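Local coordinates for protein Na-translocating NADH-quinone reductase subunit C NqrC (Shewanella oneidensis, PDB 4XHF) that is the soluble part of a membrane-complex subunit of the FMN-binding domain family and holds flavin mononucleotide in a pocket, at residues 36-41 / 84-89; 42-47 / 162-167; 188-193 / 197-202. All coordinates share one frame; numbering follows the deposited sequence.

Interaction 1: 36-41 / 84-89; sequences KKRDEL and NVLDFD
Leu-86 and Asp-87, two neighbours in the loop ahead of helix 90-95, meet Arg-38 and Leu-41 on one side of helix 29-48. Just before them, Val-85 sends its carbonyl oxygen to Arg-118 of strand 113-123, which ties the loop to the sheet as well.

Leu-86 comes first, its CA 6.6 Å from that of Arg-38, the closest pair of CA atoms between the two segments. The two methyls of Leu-86 divide the work. CD1 lies 3.7 Å from Arg-38 CD, and the aliphatic part of the arginine crosses the leucine at about a right angle. CD2 meets Leu-41 CD2 at 3.8 Å, and that same methyl of Leu-41 sits 3.7 Å from the carbonyl oxygen of Leu-86. Phe-120 of strand 113-123 touches both leucines, closing the apolar patch from the sheet.

Asp-87 follows and takes the charged end of Arg-38, whose chain bends at chi3 (-49°). NE and NH2 both turn to one oxygen, each 3.2 Å from Asp-87 OD1, in a side-on grip. The guanidinium and carboxylate planes stand 67° apart, and both bonds are bent, the N-H...O angle being 140° at NE. This is therefore a salt bridge with two donors on a single acceptor, not the coplanar kind with one nitrogen to each oxygen.

Arg-38 thus works twice, its methylenes against Leu-86 and its head on Asp-87. The charge pair probably adds direction to an otherwise greasy contact, holding the loop to the helix at a partly exposed margin.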
loop_
_atom_site.group_PDB
_atom_site.type_symbol
_atom_site.label_atom_id
_atom_site.label_comp_id
_atom_site.label_asym_id
_atom_site.label_seq_id
_atom_site.Cartn_x
_atom_site.Cartn_y
_atom_site.Cartn_z
ATOM N N LYS A 36 -2.019 -2.739 -19.959
ATOM C CA LYS A 36 -0.660 -2.452 -19.517
ATOM C C LYS A 36 -0.620 -2.180 -18.018
ATOM O O LYS A 36 0.265 -2.666 -17.313
ATOM C CB LYS A 36 -0.095 -1.255 -20.285
ATOM C CG LYS A 36 1.333 -0.891 -19.914
ATOM C CD LYS A 36 1.816 0.321 -20.692
ATOM C CE LYS A 36 3.019 0.965 -20.021
ATOM N NZ LYS A 36 4.153 0.015 -19.866
ATOM N N LYS A 37 -1.585 -1.401 -17.539
ATOM C CA LYS A 37 -1.638 -1.019 -16.132
ATOM C C LYS A 37 -2.054 -2.193 -15.250
ATOM O O LYS A 37 -1.638 -2.288 -14.095
ATOM C CB LYS A 37 -2.605 0.151 -15.929
ATOM C CG LYS A 37 -2.239 1.408 -16.708
ATOM C CD LYS A 37 -0.991 2.093 -16.162
ATOM C CE LYS A 37 -1.258 2.782 -14.828
ATOM N NZ LYS A 37 -0.113 3.630 -14.394
ATOM N N ARG A 38 -2.875 -3.084 -15.794
ATOM C CA ARG A 38 -3.317 -4.252 -15.046
ATOM C C ARG A 38 -2.155 -5.215 -14.834
ATOM O O ARG A 38 -2.056 -5.855 -13.790
ATOM C CB ARG A 38 -4.466 -4.957 -15.769
ATOM C CG ARG A 38 -5.329 -5.802 -14.846
ATOM C CD ARG A 38 -6.425 -6.539 -15.599
ATOM N NE ARG A 38 -7.170 -5.661 -16.500
ATOM C CZ ARG A 38 -6.952 -5.555 -17.811
ATOM N NH1 ARG A 38 -6.007 -6.276 -18.406
ATOM N NH2 ARG A 38 -7.691 -4.724 -18.532
ATOM N N ASP A 39 -1.279 -5.317 -15.830
ATOM C CA ASP A 39 -0.092 -6.160 -15.720
ATOM C C ASP A 39 0.860 -5.621 -14.659
ATOM O O ASP A 39 1.361 -6.374 -13.824
ATOM C CB ASP A 39 0.636 -6.256 -17.062
ATOM C CG ASP A 39 -0.100 -7.115 -18.074
ATOM O OD1 ASP A 39 -0.981 -7.904 -17.670
ATOM O OD2 ASP A 39 0.218 -7.009 -19.277
ATOM N N GLU A 40 1.115 -4.318 -14.702
ATOM C CA GLU A 40 1.956 -3.669 -13.704
ATOM C C GLU A 40 1.348 -3.829 -12.314
ATOM O O GLU A 40 2.052 -4.125 -11.350
ATOM C CB GLU A 40 2.142 -2.185 -14.037
ATOM C CG GLU A 40 2.913 -1.936 -15.331
ATOM C CD GLU A 40 2.883 -0.486 -15.778
ATOM O OE1 GLU A 40 2.263 0.347 -15.082
ATOM O OE2 GLU A 40 3.482 -0.178 -16.831
ATOM N N LEU A 41 0.036 -3.640 -12.226
ATOM C CA LEU A 41 -0.695 -3.805 -10.975
ATOM C C LEU A 41 -0.495 -5.199 -10.389
ATOM O O LEU A 41 -0.153 -5.347 -9.217
ATOM C CB LEU A 41 -2.184 -3.541 -11.200
ATOM C CG LEU A 41 -3.112 -3.701 -9.996
ATOM C CD1 LEU A 41 -2.739 -2.734 -8.889
ATOM C CD2 LEU A 41 -4.556 -3.494 -10.413
ATOM N N ASN A 84 -15.577 -4.694 -12.750
ATOM C CA ASN A 84 -14.170 -4.832 -13.119
ATOM C C ASN A 84 -13.259 -4.190 -12.079
ATOM O O ASN A 84 -12.751 -3.086 -12.279
ATOM C CB ASN A 84 -13.909 -4.213 -14.495
ATOM C CG ASN A 84 -14.548 -5.003 -15.620
ATOM O OD1 ASN A 84 -14.064 -6.071 -15.996
ATOM N ND2 ASN A 84 -15.633 -4.475 -16.171
ATOM N N VAL A 85 -13.053 -4.902 -10.976
ATOM C CA VAL A 85 -12.288 -4.390 -9.845
ATOM C C VAL A 85 -10.860 -4.015 -10.249
ATOM O O VAL A 85 -10.322 -3.019 -9.771
ATOM C CB VAL A 85 -12.259 -5.426 -8.690
ATOM C CG1 VAL A 85 -11.350 -4.972 -7.552
ATOM C CG2 VAL A 85 -13.665 -5.666 -8.160
ATOM N N LEU A 86 -10.254 -4.800 -11.133
ATOM C CA LEU A 86 -8.865 -4.565 -11.520
ATOM C C LEU A 86 -8.709 -3.292 -12.351
ATOM O O LEU A 86 -7.633 -2.693 -12.379
ATOM C CB LEU A 86 -8.313 -5.760 -12.300
ATOM C CG LEU A 86 -7.856 -6.976 -11.488
ATOM C CD1 LEU A 86 -7.365 -8.069 -12.421
ATOM C CD2 LEU A 86 -6.761 -6.612 -10.496
ATOM N N ASP A 87 -9.782 -2.884 -13.025
ATOM C CA ASP A 87 -9.758 -1.680 -13.851
ATOM C C ASP A 87 -10.275 -0.461 -13.089
ATOM O O ASP A 87 -10.362 0.635 -13.645
ATOM C CB ASP A 87 -10.585 -1.889 -15.120
ATOM C CG ASP A 87 -9.934 -2.860 -16.086
ATOM O OD1 ASP A 87 -8.686 -2.905 -16.139
ATOM O OD2 ASP A 87 -10.668 -3.579 -16.795
ATOM N N PHE A 88 -10.608 -0.654 -11.818
ATOM C CA PHE A 88 -11.101 0.434 -10.981
ATOM C C PHE A 88 -10.077 1.567 -10.904
ATOM O O PHE A 88 -8.915 1.340 -10.568
ATOM C CB PHE A 88 -11.433 -0.086 -9.580
ATOM C CG PHE A 88 -12.050 0.945 -8.678
ATOM C CD1 PHE A 88 -13.383 1.293 -8.807
ATOM C CD2 PHE A 88 -11.298 1.560 -7.693
ATOM C CE1 PHE A 88 -13.952 2.239 -7.976
ATOM C CE2 PHE A 88 -11.861 2.504 -6.858
ATOM C CZ PHE A 88 -13.188 2.843 -7.000
ATOM N N ASP A 89 -10.516 2.780 -11.234
ATOM C CA ASP A 89 -9.650 3.958 -11.212
ATOM C C ASP A 89 -9.736 4.669 -9.865
ATOM O O ASP A 89 -10.699 5.386 -9.593
ATOM C CB ASP A 89 -10.029 4.922 -12.340
ATOM C CG ASP A 89 -8.978 5.993 -12.577
ATOM O OD1 ASP A 89 -8.185 6.279 -11.655
ATOM O OD2 ASP A 89 -8.944 6.551 -13.693
#

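Interaction 2: 42-47 / 162-167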
loop_
_atom_site.group_PDB
_atom_site.type_symbol
_atom_site.label_atom_id
_atom_site.label_comp_id
_atom_site.label_asym_id
_atom_site.label_seq_id
_atom_site.Cartn_x
_atom_site.Cartn_y
_atom_site.Cartn_z
ATOM N N GLN A 42 -0.707 -6.219 -11.216
ATOM C CA GLN A 42 -0.560 -7.604 -10.782
ATOM C C GLN A 42 0.854 -7.874 -10.277
ATOM O O GLN A 42 1.042 -8.547 -9.265
ATOM C CB GLN A 42 -0.909 -8.560 -11.926
ATOM C CG GLN A 42 -2.404 -8.659 -12.214
ATOM C CD GLN A 42 -2.723 -9.572 -13.383
ATOM O OE1 GLN A 42 -2.032 -9.562 -14.401
ATOM N NE2 GLN A 42 -3.774 -10.371 -13.239
ATOM N N ARG A 43 1.847 -7.332 -10.975
ATOM C CA ARG A 43 3.237 -7.519 -10.580
ATOM C C ARG A 43 3.513 -6.824 -9.250
ATOM O O ARG A 43 4.135 -7.406 -8.365
ATOM C CB ARG A 43 4.187 -7.000 -11.665
ATOM C CG ARG A 43 4.216 -7.867 -12.922
ATOM C CD ARG A 43 5.366 -7.493 -13.851
ATOM N NE ARG A 43 5.236 -6.140 -14.393
ATOM C CZ ARG A 43 4.640 -5.832 -15.543
ATOM N NH1 ARG A 43 4.098 -6.775 -16.305
ATOM N NH2 ARG A 43 4.585 -4.569 -15.937
ATOM N N TYR A 44 3.035 -5.590 -9.109
ATOM C CA TYR A 44 3.216 -4.825 -7.875
ATOM C C TYR A 44 2.684 -5.588 -6.666
ATOM O O TYR A 44 3.352 -5.689 -5.638
ATOM C CB TYR A 44 2.506 -3.469 -7.959
ATOM C CG TYR A 44 3.056 -2.503 -8.988
ATOM C CD1 TYR A 44 4.397 -2.515 -9.346
ATOM C CD2 TYR A 44 2.226 -1.570 -9.596
ATOM C CE1 TYR A 44 4.894 -1.626 -10.285
ATOM C CE2 TYR A 44 2.712 -0.680 -10.533
ATOM C CZ TYR A 44 4.045 -0.712 -10.875
ATOM O OH TYR A 44 4.528 0.176 -11.810
ATOM N N VAL A 45 1.476 -6.122 -6.805
ATOM C CA VAL A 45 0.799 -6.807 -5.709
ATOM C C VAL A 45 1.558 -8.063 -5.306
ATOM O O VAL A 45 1.771 -8.310 -4.121
ATOM C CB VAL A 45 -0.658 -7.164 -6.097
ATOM C CG1 VAL A 45 -1.304 -8.090 -5.068
ATOM C CG2 VAL A 45 -1.480 -5.896 -6.245
ATOM N N LEU A 46 1.976 -8.851 -6.290
ATOM C CA LEU A 46 2.708 -10.081 -6.011
ATOM C C LEU A 46 4.071 -9.770 -5.404
ATOM O O LEU A 46 4.524 -10.461 -4.493
ATOM C CB LEU A 46 2.875 -10.916 -7.282
ATOM C CG LEU A 46 1.598 -11.513 -7.879
ATOM C CD1 LEU A 46 1.915 -12.192 -9.201
ATOM C CD2 LEU A 46 0.929 -12.493 -6.920
ATOM N N MET A 47 4.717 -8.722 -5.904
ATOM C CA MET A 47 6.017 -8.313 -5.387
ATOM C C MET A 47 5.908 -7.887 -3.929
ATOM O O MET A 47 6.764 -8.215 -3.108
ATOM C CB MET A 47 6.597 -7.175 -6.227
ATOM C CG MET A 47 7.218 -7.639 -7.538
ATOM S SD MET A 47 7.856 -6.323 -8.598
ATOM C CE MET A 47 7.680 -4.867 -7.564
ATOM N N VAL A 162 6.029 -1.626 -1.754
ATOM C CA VAL A 162 6.346 -1.321 -3.142
ATOM C C VAL A 162 5.871 0.085 -3.477
ATOM O O VAL A 162 4.675 0.360 -3.439
ATOM C CB VAL A 162 5.688 -2.327 -4.115
ATOM C CG1 VAL A 162 5.968 -1.946 -5.564
ATOM C CG2 VAL A 162 6.181 -3.738 -3.844
ATOM N N VAL A 163 6.810 0.969 -3.799
ATOM C CA VAL A 163 6.481 2.304 -4.291
ATOM C C VAL A 163 6.733 2.315 -5.793
ATOM O O VAL A 163 7.793 1.889 -6.248
ATOM C CB VAL A 163 7.314 3.401 -3.584
ATOM C CG1 VAL A 163 7.062 4.774 -4.196
ATOM C CG2 VAL A 163 6.999 3.426 -2.097
ATOM N N TYR A 164 5.752 2.792 -6.558
ATOM C CA TYR A 164 5.807 2.701 -8.015
ATOM C C TYR A 164 5.675 4.052 -8.724
ATOM O O TYR A 164 5.843 4.129 -9.941
ATOM C CB TYR A 164 4.712 1.753 -8.518
ATOM C CG TYR A 164 3.302 2.255 -8.294
ATOM C CD1 TYR A 164 2.697 3.114 -9.204
ATOM C CD2 TYR A 164 2.571 1.864 -7.180
ATOM C CE1 TYR A 164 1.413 3.575 -9.007
ATOM C CE2 TYR A 164 1.283 2.320 -6.977
ATOM C CZ TYR A 164 0.711 3.176 -7.895
ATOM O OH TYR A 164 -0.569 3.639 -7.710
ATOM N N GLU A 165 5.368 5.111 -7.979
ATOM C CA GLU A 165 5.233 6.438 -8.579
ATOM C C GLU A 165 5.582 7.554 -7.601
ATOM O O GLU A 165 5.236 7.494 -6.421
ATOM C CB GLU A 165 3.810 6.646 -9.107
ATOM C CG GLU A 165 3.554 8.048 -9.659
ATOM C CD GLU A 165 2.163 8.212 -10.242
ATOM O OE1 GLU A 165 1.490 7.190 -10.486
ATOM O OE2 GLU A 165 1.739 9.367 -10.455
ATOM N N HIS A 166 6.254 8.580 -8.113
ATOM C CA HIS A 166 6.621 9.741 -7.316
ATOM C C HIS A 166 7.082 10.872 -8.225
ATOM O O HIS A 166 7.256 10.682 -9.429
ATOM C CB HIS A 166 7.725 9.387 -6.317
ATOM C CG HIS A 166 9.075 9.236 -6.944
ATOM N ND1 HIS A 166 9.979 10.272 -7.020
ATOM C CD2 HIS A 166 9.671 8.173 -7.536
ATOM C CE1 HIS A 166 11.076 9.854 -7.625
ATOM N NE2 HIS A 166 10.914 8.584 -7.949
ATOM N N GLY A 167 7.274 12.048 -7.638
ATOM C CA GLY A 167 7.782 13.200 -8.360
ATOM C C GLY A 167 8.863 13.914 -7.568
ATOM O O GLY A 167 9.153 15.086 -7.806
#
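Tyr-44 lays one face of its ring over the CB of Tyr-164, which stands 3.8 Å from the ring centroid, over the face but offset toward the rim, a CH-pi contact. The closest ring atom is Tyr-44 CZ, 3.5 Å from Tyr-164 CB, so the methylene sits toward the phenol end. The two rings are nearly parallel, planes 17° apart, but displaced, with centroids 5.0 Å apart and little overlap. CB of Tyr-164 points toward the helix from the backbone; the first torsion (chi1 67°), with CG between the backbone N and the carbonyl carbon, swings the ring's end away past Tyr-44. On strand 144-151, Tyr-148 meets both tyrosines.

Val-162 fits against Tyr-44 and Met-47, one turn apart on the helix. Its CG1 lies 3.9 Å from Met-47 CE and 4.1 Å from Tyr-44 CD1, while CG2 rests 3.9 Å from the carbonyl oxygen of Tyr-44. The axes of 42-47 and 162-165 run close to antiparallel, at 157°, and approach to 9.2 Å. A classic beta bulge sets Tyr-164 and Glu-165 opposite the single residue Tyr-146.

With no hydrogen bond across it, the contact rests on aromatic and aliphatic packing, which seats the N-terminal helix against the antiparallel sheet.

Interaction 3: 188-193 / 197-202; sequences KQLFDD and FAMRLV
Leu-190 and Ala-198 supply the one hydrogen bond between these segments. Ala-198 N gives its hydrogen to Leu-190 O at 2.7 Å, with an N-H...O angle of 157°. The same oxygen also receives a CA-H...O contact from Phe-197 CA, at 3.5 Å. Further along, Met-199 SD comes within 3.1 Å of Gln-189 O, a close sulfur-oxygen approach; that carbonyl also accepts from ND1 of His-212.

Between Phe-191 and Phe-197 a single beta bridge closes a short loop, 192-196, joining the two arms within the FMN-binding domain family region; the second arm leads into strand 200-202 of the small parallel sheet. Asp-192 OD1 takes the backbone N of Lys-196, a bond inside the loop.

Side-chain contacts add to this. Leu-190 CD2 is 3.8 Å from Phe-197 CE1 and 4.0 Å from Met-199 CG, resting against both from one side. Bends at chi2 and chi3, each near -60°, fold Met-199 back on itself and bring its CE to Lys-188 CB at 3.8 Å. The lysine's own amine goes elsewhere, to Asp-210 O. Met-231 and Glu-232 of helix 221-234 also touch the Phe-197 side chain.

Of a different kind is the approach of an aromatic edge to the backbone: Phe-191 turns its ring edge to the N of Phe-197, CD1 lying 3.6 Å from that nitrogen.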
loop_
_atom_site.group_PDB
_atom_site.type_symbol
_atom_site.label_atom_id
_atom_site.label_comp_id
_atom_site.label_asym_id
_atom_site.label_seq_id
_atom_site.Cartn_x
_atom_site.Cartn_y
_atom_site.Cartn_z
ATOM N N LYS A 188 9.068 -5.418 9.534
ATOM C CA LYS A 188 8.765 -4.340 10.465
ATOM C C LYS A 188 7.290 -4.377 10.846
ATOM O O LYS A 188 6.481 -4.987 10.147
ATOM C CB LYS A 188 9.126 -2.987 9.851
ATOM C CG LYS A 188 10.593 -2.851 9.465
ATOM C CD LYS A 188 11.502 -2.878 10.680
ATOM C CE LYS A 188 12.964 -2.828 10.279
ATOM N NZ LYS A 188 13.853 -2.617 11.455
ATOM N N GLN A 189 6.945 -3.719 11.951
ATOM C CA GLN A 189 5.573 -3.724 12.456
ATOM C C GLN A 189 4.998 -2.315 12.579
ATOM O O GLN A 189 5.631 -1.417 13.132
ATOM C CB GLN A 189 5.516 -4.438 13.807
ATOM C CG GLN A 189 5.702 -5.941 13.694
ATOM C CD GLN A 189 5.489 -6.657 15.008
ATOM O OE1 GLN A 189 5.786 -6.120 16.077
ATOM N NE2 GLN A 189 4.964 -7.875 14.940
ATOM N N LEU A 190 3.784 -2.143 12.063
ATOM C CA LEU A 190 3.138 -0.835 12.001
ATOM C C LEU A 190 2.757 -0.285 13.371
ATOM O O LEU A 190 2.921 0.908 13.625
ATOM C CB LEU A 190 1.888 -0.913 11.121
ATOM C CG LEU A 190 2.139 -1.143 9.630
ATOM C CD1 LEU A 190 0.887 -1.678 8.971
ATOM C CD2 LEU A 190 2.582 0.142 8.950
ATOM N N PHE A 191 2.254 -1.154 14.246
ATOM C CA PHE A 191 1.671 -0.728 15.518
ATOM C C PHE A 191 2.401 -1.277 16.736
ATOM O O PHE A 191 3.056 -2.318 16.662
ATOM C CB PHE A 191 0.208 -1.161 15.591
ATOM C CG PHE A 191 -0.595 -0.783 14.385
ATOM C CD1 PHE A 191 -1.125 0.489 14.262
ATOM C CD2 PHE A 191 -0.828 -1.703 13.379
ATOM C CE1 PHE A 191 -1.867 0.836 13.154
ATOM C CE2 PHE A 191 -1.569 -1.361 12.269
ATOM C CZ PHE A 191 -2.090 -0.090 12.158
ATOM N N ASP A 192 2.265 -0.577 17.862
ATOM C CA ASP A 192 2.781 -1.062 19.138
ATOM C C ASP A 192 1.717 -1.891 19.861
ATOM O O ASP A 192 0.674 -2.210 19.288
ATOM C CB ASP A 192 3.258 0.107 20.018
ATOM C CG ASP A 192 2.160 1.121 20.324
ATOM O OD1 ASP A 192 0.973 0.745 20.406
ATOM O OD2 ASP A 192 2.497 2.311 20.501
ATOM N N ASP A 193 1.981 -2.232 21.119
ATOM C CA ASP A 193 1.052 -3.040 21.906
ATOM C C ASP A 193 -0.180 -2.241 22.339
ATOM O O ASP A 193 -1.195 -2.822 22.723
ATOM C CB ASP A 193 1.761 -3.629 23.133
ATOM C CG ASP A 193 2.582 -2.602 23.893
ATOM O OD1 ASP A 193 2.154 -1.434 23.985
ATOM O OD2 ASP A 193 3.664 -2.968 24.398
ATOM N N PHE A 197 0.015 3.455 15.932
ATOM C CA PHE A 197 0.998 3.496 14.856
ATOM C C PHE A 197 2.357 3.921 15.406
ATOM O O PHE A 197 2.453 4.919 16.121
ATOM C CB PHE A 197 0.536 4.453 13.758
ATOM C CG PHE A 197 1.419 4.461 12.550
ATOM C CD1 PHE A 197 1.215 3.562 11.521
ATOM C CD2 PHE A 197 2.452 5.375 12.440
ATOM C CE1 PHE A 197 2.025 3.570 10.407
ATOM C CE2 PHE A 197 3.266 5.389 11.330
ATOM C CZ PHE A 197 3.052 4.485 10.310
ATOM N N ALA A 198 3.402 3.166 15.067
ATOM C CA ALA A 198 4.696 3.308 15.733
ATOM C C ALA A 198 5.883 3.433 14.777
ATOM O O ALA A 198 7.002 3.702 15.217
ATOM C CB ALA A 198 4.917 2.124 16.668
ATOM N N MET A 199 5.655 3.235 13.482
ATOM C CA MET A 199 6.742 3.301 12.506
ATOM C C MET A 199 7.377 4.689 12.468
ATOM O O MET A 199 6.681 5.696 12.339
ATOM C CB MET A 199 6.246 2.927 11.108
ATOM C CG MET A 199 5.840 1.472 10.946
ATOM S SD MET A 199 7.187 0.287 11.130
ATOM C CE MET A 199 8.284 0.751 9.794
ATOM N N ARG A 200 8.702 4.725 12.584
ATOM C CA ARG A 200 9.466 5.965 12.509
ATOM C C ARG A 200 10.709 5.754 11.657
ATOM O O ARG A 200 11.411 4.756 11.821
ATOM C CB ARG A 200 9.873 6.446 13.906
ATOM C CG ARG A 200 8.716 6.705 14.853
ATOM C CD ARG A 200 7.912 7.922 14.441
ATOM N NE ARG A 200 6.785 8.158 15.342
ATOM C CZ ARG A 200 5.588 7.590 15.222
ATOM N NH1 ARG A 200 5.335 6.739 14.235
ATOM N NH2 ARG A 200 4.634 7.874 16.099
ATOM N N LEU A 201 10.980 6.684 10.747
ATOM C CA LEU A 201 12.220 6.640 9.980
ATOM C C LEU A 201 13.361 7.202 10.819
ATOM O O LEU A 201 13.251 8.291 11.382
ATOM C CB LEU A 201 12.084 7.407 8.666
ATOM C CG LEU A 201 11.723 6.514 7.477
ATOM C CD1 LEU A 201 10.286 6.026 7.582
ATOM C CD2 LEU A 201 11.953 7.245 6.174
ATOM N N VAL A 202 14.450 6.443 10.893
ATOM C CA VAL A 202 15.538 6.720 11.822
ATOM C C VAL A 202 16.829 7.042 11.087
ATOM O O VAL A 202 17.178 6.386 10.105
ATOM C CB VAL A 202 15.782 5.518 12.759
ATOM C CG1 VAL A 202 16.898 5.812 13.753
ATOM C CG2 VAL A 202 14.501 5.145 13.488
#

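Overall arrangement
From the N terminus, helix 29-48 supplies the first half of two contacts in succession: 36-41 and then, directly adjoining, 42-47. Interaction 1 closes first, when the chain returns at 84-89 after 42 intervening residues. Interaction 2 spans much further, to 162-167, so the two cross along the chain; their centres are 12 Å apart. Together they bind one helix to the loop before helix 90-95 and to strand 158-165 of the antiparallel sheet. Interaction 3 opens only afterwards and closes a short turn with three residues between its segments. It lies across the chain's centre from both, about 30 Å from interaction 1 and 21 Å from interaction 2, centre to centre.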